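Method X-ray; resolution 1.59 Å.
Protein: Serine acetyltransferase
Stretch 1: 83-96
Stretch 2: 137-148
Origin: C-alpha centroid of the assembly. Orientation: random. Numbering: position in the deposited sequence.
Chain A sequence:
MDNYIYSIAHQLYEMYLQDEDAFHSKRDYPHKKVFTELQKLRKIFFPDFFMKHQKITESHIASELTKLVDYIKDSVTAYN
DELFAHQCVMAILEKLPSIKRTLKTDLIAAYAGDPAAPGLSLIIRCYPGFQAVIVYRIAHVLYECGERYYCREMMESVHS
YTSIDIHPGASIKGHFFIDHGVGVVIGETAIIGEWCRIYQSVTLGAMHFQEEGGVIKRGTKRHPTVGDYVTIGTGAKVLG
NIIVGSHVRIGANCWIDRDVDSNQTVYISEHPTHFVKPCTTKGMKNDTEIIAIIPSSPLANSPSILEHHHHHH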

# COMPACT_ATOMS: atom_id res chain seq x y z
N LEU A 83 25.20 9.37 22.24
CA LEU A 83 26.51 9.07 21.65
C LEU A 83 26.38 8.14 20.44
O LEU A 83 26.99 8.39 19.40
CB LEU A 83 27.47 8.50 22.70
CG LEU A 83 28.81 7.92 22.23
CD1 LEU A 83 29.89 8.11 23.28
CD2 LEU A 83 28.64 6.45 21.88
N PHE A 84 25.58 7.08 20.59
CA PHE A 84 25.34 6.14 19.49
C PHE A 84 24.73 6.85 18.29
O PHE A 84 25.14 6.58 17.15
CB PHE A 84 24.43 4.99 19.93
CG PHE A 84 24.34 3.87 18.93
CD1 PHE A 84 25.46 3.09 18.63
CD2 PHE A 84 23.14 3.58 18.29
CE1 PHE A 84 25.38 2.05 17.71
CE2 PHE A 84 23.05 2.54 17.36
CZ PHE A 84 24.17 1.77 17.07
N ALA A 85 23.77 7.74 18.55
CA ALA A 85 23.15 8.57 17.50
C ALA A 85 24.16 9.42 16.73
O ALA A 85 24.15 9.44 15.50
CB ALA A 85 22.07 9.46 18.11
N HIS A 86 25.04 10.13 17.45
CA HIS A 86 26.08 10.95 16.85
C HIS A 86 26.95 10.14 15.88
O HIS A 86 27.18 10.57 14.75
CB HIS A 86 26.95 11.61 17.93
CG HIS A 86 28.17 12.29 17.38
ND1 HIS A 86 28.15 13.60 16.93
CD2 HIS A 86 29.43 11.84 17.18
CE1 HIS A 86 29.36 13.93 16.50
NE2 HIS A 86 30.15 12.88 16.64
N GLN A 87 27.42 8.98 16.33
CA GLN A 87 28.26 8.09 15.52
C GLN A 87 27.55 7.56 14.27
O GLN A 87 28.15 7.47 13.19
CB GLN A 87 28.74 6.92 16.36
CG GLN A 87 29.60 7.35 17.55
CD GLN A 87 29.77 6.25 18.58
OE1 GLN A 87 29.00 5.29 18.62
NE2 GLN A 87 30.79 6.39 19.42
N CYS A 88 26.28 7.20 14.44
CA CYS A 88 25.50 6.67 13.33
C CYS A 88 25.24 7.72 12.27
O CYS A 88 25.29 7.42 11.09
CB CYS A 88 24.18 6.09 13.83
SG CYS A 88 24.41 4.54 14.70
N VAL A 89 24.96 8.95 12.71
CA VAL A 89 24.65 10.04 11.79
C VAL A 89 25.91 10.56 11.09
O VAL A 89 25.86 10.99 9.94
CB VAL A 89 23.88 11.18 12.48
CG1 VAL A 89 23.75 12.39 11.57
CG2 VAL A 89 22.50 10.71 12.89
N MET A 90 27.03 10.51 11.80
CA MET A 90 28.32 10.80 11.17
C MET A 90 28.62 9.79 10.06
O MET A 90 29.11 10.16 9.00
CB MET A 90 29.46 10.86 12.20
CG MET A 90 29.42 12.11 13.11
SD MET A 90 29.59 13.71 12.30
CE MET A 90 31.37 13.89 12.27
N ALA A 91 28.27 8.52 10.31
CA ALA A 91 28.38 7.45 9.31
C ALA A 91 27.48 7.64 8.09
O ALA A 91 27.91 7.40 6.96
CB ALA A 91 28.12 6.12 9.93
N ILE A 92 26.24 8.06 8.31
CA ILE A 92 25.36 8.43 7.20
C ILE A 92 25.98 9.56 6.37
O ILE A 92 26.15 9.44 5.15
CB ILE A 92 23.95 8.87 7.68
CG1 ILE A 92 23.19 7.70 8.29
CG2 ILE A 92 23.13 9.42 6.51
CD1 ILE A 92 22.03 8.11 9.18
N LEU A 93 26.33 10.66 7.04
CA LEU A 93 26.96 11.80 6.37
C LEU A 93 28.16 11.37 5.52
O LEU A 93 28.24 11.73 4.34
CB LEU A 93 27.34 12.89 7.39
CG LEU A 93 26.20 13.77 7.90
CD1 LEU A 93 26.60 14.49 9.18
CD2 LEU A 93 25.73 14.77 6.83
N GLU A 94 29.05 10.58 6.12
CA GLU A 94 30.21 10.01 5.42
C GLU A 94 29.85 9.34 4.09
O GLU A 94 30.54 9.55 3.09
CB GLU A 94 30.91 9.00 6.33
CG GLU A 94 32.25 8.51 5.79
CD GLU A 94 32.82 7.34 6.57
OE1 GLU A 94 32.35 7.07 7.71
OE2 GLU A 94 33.74 6.68 6.05
N LYS A 95 28.78 8.54 4.10
CA LYS A 95 28.37 7.75 2.94
C LYS A 95 27.51 8.50 1.91
O LYS A 95 27.25 7.96 0.85
CB LYS A 95 27.61 6.50 3.40
CG LYS A 95 28.45 5.46 4.11
CD LYS A 95 29.17 4.53 3.13
CE LYS A 95 30.13 3.63 3.88
NZ LYS A 95 31.34 4.37 4.33
N LEU A 96 27.07 9.72 2.21
CA LEU A 96 26.10 10.38 1.30
C LEU A 96 26.61 10.61 -0.13
O LEU A 96 25.84 10.42 -1.09
CB LEU A 96 25.53 11.68 1.91
CG LEU A 96 24.62 11.45 3.11
CD1 LEU A 96 24.18 12.79 3.71
CD2 LEU A 96 23.39 10.62 2.74
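Stretch 2 137-148: RIAHVLYECGER

Stretch 2 arrives as a helix, already under way at Arg-137, that runs against helix 83-96 at 135° between N-to-C directions, midway between perpendicular and antiparallel. The axes approach to 9.0 Å, and the register is set by two CA pairs: Ile-92 with Val-141 at 5.8 Å, and Cys-88 with Cys-145 at 5.7 Å. The partners are four residues apart in each stretch, about one helical turn, with the order reversed. No hydrogen bond crosses; the 528 Å² buried between the stretches rests on packing.

Val-141 covers the most. Its CA-to-CB bond points toward stretch 1, and with chi1 t its CG1 settles on backbone as much as on side chain, 3.5 Å from Ala-91 O and 3.6 Å from Ile-92 N. A small beta-branched residue thus sits low on the opposing helix, while its CG2 lies 4.0 Å from Lys-95 CB.

Ile-92 answers from the other side. Its CB leaves sideways, but the end of the side chain comes nearer: CD1 reaches Leu-142 CD2 at 3.7 Å, and CG2 lies 4.1 Å from Ile-138 CG2. One turn on, Leu-96 CD2 meets Ile-138 CG1 at 3.9 Å, extending the apolar seam.

Cys-145 belongs to the other close CA pair, and the residues meeting there, Cys-88, Ala-91 and Cys-145, are small. Its CB lies 3.2 Å from Cys-88 SG, and its own SG, chi1 m, is 3.4 Å from Ala-91 CB; the two sulfurs form no disulfide.

Past the helix, Gly-146 takes positive phi (100°) in a Schellman motif, with Gly-146 N bonded to Tyr-143 O (2.8 Å) and Glu-147 N to Leu-142 O (3.2 Å). Phe-84 meets this turn edge-on, its CZ 3.3 Å from Cys-145 O and 3.6 Å from Glu-147 N.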

# COMPACT_ATOMS: atom_id res chain seq x y z
N ARG A 137 18.83 3.19 1.09
CA ARG A 137 20.28 3.31 1.06
C ARG A 137 20.80 4.03 2.30
O ARG A 137 21.90 3.75 2.80
CB ARG A 137 20.76 3.93 -0.26
CG ARG A 137 20.52 2.97 -1.44
CD ARG A 137 21.50 3.16 -2.58
NE ARG A 137 21.15 2.33 -3.74
CZ ARG A 137 21.46 1.04 -3.85
NH1 ARG A 137 22.14 0.42 -2.89
NH2 ARG A 137 21.09 0.37 -4.94
N ILE A 138 19.98 4.94 2.83
CA ILE A 138 20.32 5.61 4.08
C ILE A 138 20.03 4.71 5.29
O ILE A 138 20.89 4.56 6.16
CB ILE A 138 19.68 7.01 4.18
CG1 ILE A 138 20.49 8.03 3.35
CG2 ILE A 138 19.58 7.47 5.64
CD1 ILE A 138 20.31 7.93 1.84
N ALA A 139 18.85 4.10 5.33
CA ALA A 139 18.49 3.15 6.40
C ALA A 139 19.53 2.04 6.59
O ALA A 139 19.82 1.63 7.72
CB ALA A 139 17.11 2.56 6.14
N HIS A 140 20.09 1.55 5.48
CA HIS A 140 21.14 0.53 5.54
C HIS A 140 22.41 1.00 6.25
O HIS A 140 23.04 0.20 6.96
CB HIS A 140 21.46 -0.02 4.14
CG HIS A 140 22.42 -1.16 4.16
ND1 HIS A 140 22.13 -2.37 4.77
CD2 HIS A 140 23.68 -1.28 3.67
CE1 HIS A 140 23.17 -3.18 4.65
NE2 HIS A 140 24.11 -2.55 3.97
N VAL A 141 22.78 2.27 6.10
CA VAL A 141 23.96 2.81 6.81
C VAL A 141 23.75 2.78 8.33
O VAL A 141 24.66 2.44 9.10
CB VAL A 141 24.38 4.22 6.31
CG1 VAL A 141 25.63 4.70 7.04
CG2 VAL A 141 24.66 4.18 4.82
N LEU A 142 22.53 3.13 8.76
CA LEU A 142 22.13 2.96 10.16
C LEU A 142 22.27 1.52 10.62
O LEU A 142 22.84 1.26 11.69
CB LEU A 142 20.70 3.46 10.38
CG LEU A 142 20.52 4.97 10.48
CD1 LEU A 142 19.05 5.30 10.65
CD2 LEU A 142 21.31 5.52 11.66
N TYR A 143 21.77 0.58 9.82
CA TYR A 143 21.87 -0.83 10.17
C TYR A 143 23.34 -1.23 10.29
O TYR A 143 23.74 -1.90 11.25
CB TYR A 143 21.15 -1.72 9.14
CG TYR A 143 21.03 -3.17 9.59
CD1 TYR A 143 19.92 -3.62 10.32
CD2 TYR A 143 22.06 -4.08 9.33
CE1 TYR A 143 19.83 -4.94 10.75
CE2 TYR A 143 21.98 -5.40 9.76
CZ TYR A 143 20.87 -5.83 10.46
OH TYR A 143 20.81 -7.13 10.88
N GLU A 144 24.15 -0.78 9.34
CA GLU A 144 25.58 -1.06 9.37
C GLU A 144 26.31 -0.48 10.60
O GLU A 144 27.38 -0.97 10.96
CB GLU A 144 26.25 -0.62 8.06
CG GLU A 144 25.95 -1.58 6.89
CD GLU A 144 26.58 -1.17 5.56
OE1 GLU A 144 26.72 0.05 5.29
OE2 GLU A 144 26.92 -2.07 4.77
N CYS A 145 25.73 0.53 11.25
CA CYS A 145 26.29 1.05 12.51
C CYS A 145 25.86 0.24 13.73
O CYS A 145 26.32 0.49 14.85
CB CYS A 145 25.89 2.51 12.73
SG CYS A 145 26.43 3.61 11.47
N GLY A 146 24.98 -0.74 13.51
CA GLY A 146 24.48 -1.59 14.58
C GLY A 146 23.10 -1.21 15.11
O GLY A 146 22.61 -1.83 16.05
N GLU A 147 22.49 -0.20 14.51
CA GLU A 147 21.17 0.28 14.91
C GLU A 147 20.10 -0.69 14.42
O GLU A 147 20.21 -1.24 13.32
CB GLU A 147 20.94 1.71 14.41
CG GLU A 147 20.01 2.55 15.27
CD GLU A 147 18.54 2.27 15.02
OE1 GLU A 147 18.18 2.03 13.84
OE2 GLU A 147 17.74 2.30 15.98
N ARG A 148 19.07 -0.93 15.24
CA ARG A 148 18.11 -1.98 14.94
C ARG A 148 16.65 -1.54 15.05
O ARG A 148 15.75 -2.32 14.73
CB ARG A 148 18.37 -3.20 15.85
CG ARG A 148 19.72 -3.91 15.60
CD ARG A 148 19.68 -4.67 14.28
NE ARG A 148 20.95 -5.33 14.00
CZ ARG A 148 21.99 -4.74 13.42
NH1 ARG A 148 21.93 -3.47 13.05
NH2 ARG A 148 23.11 -5.43 13.21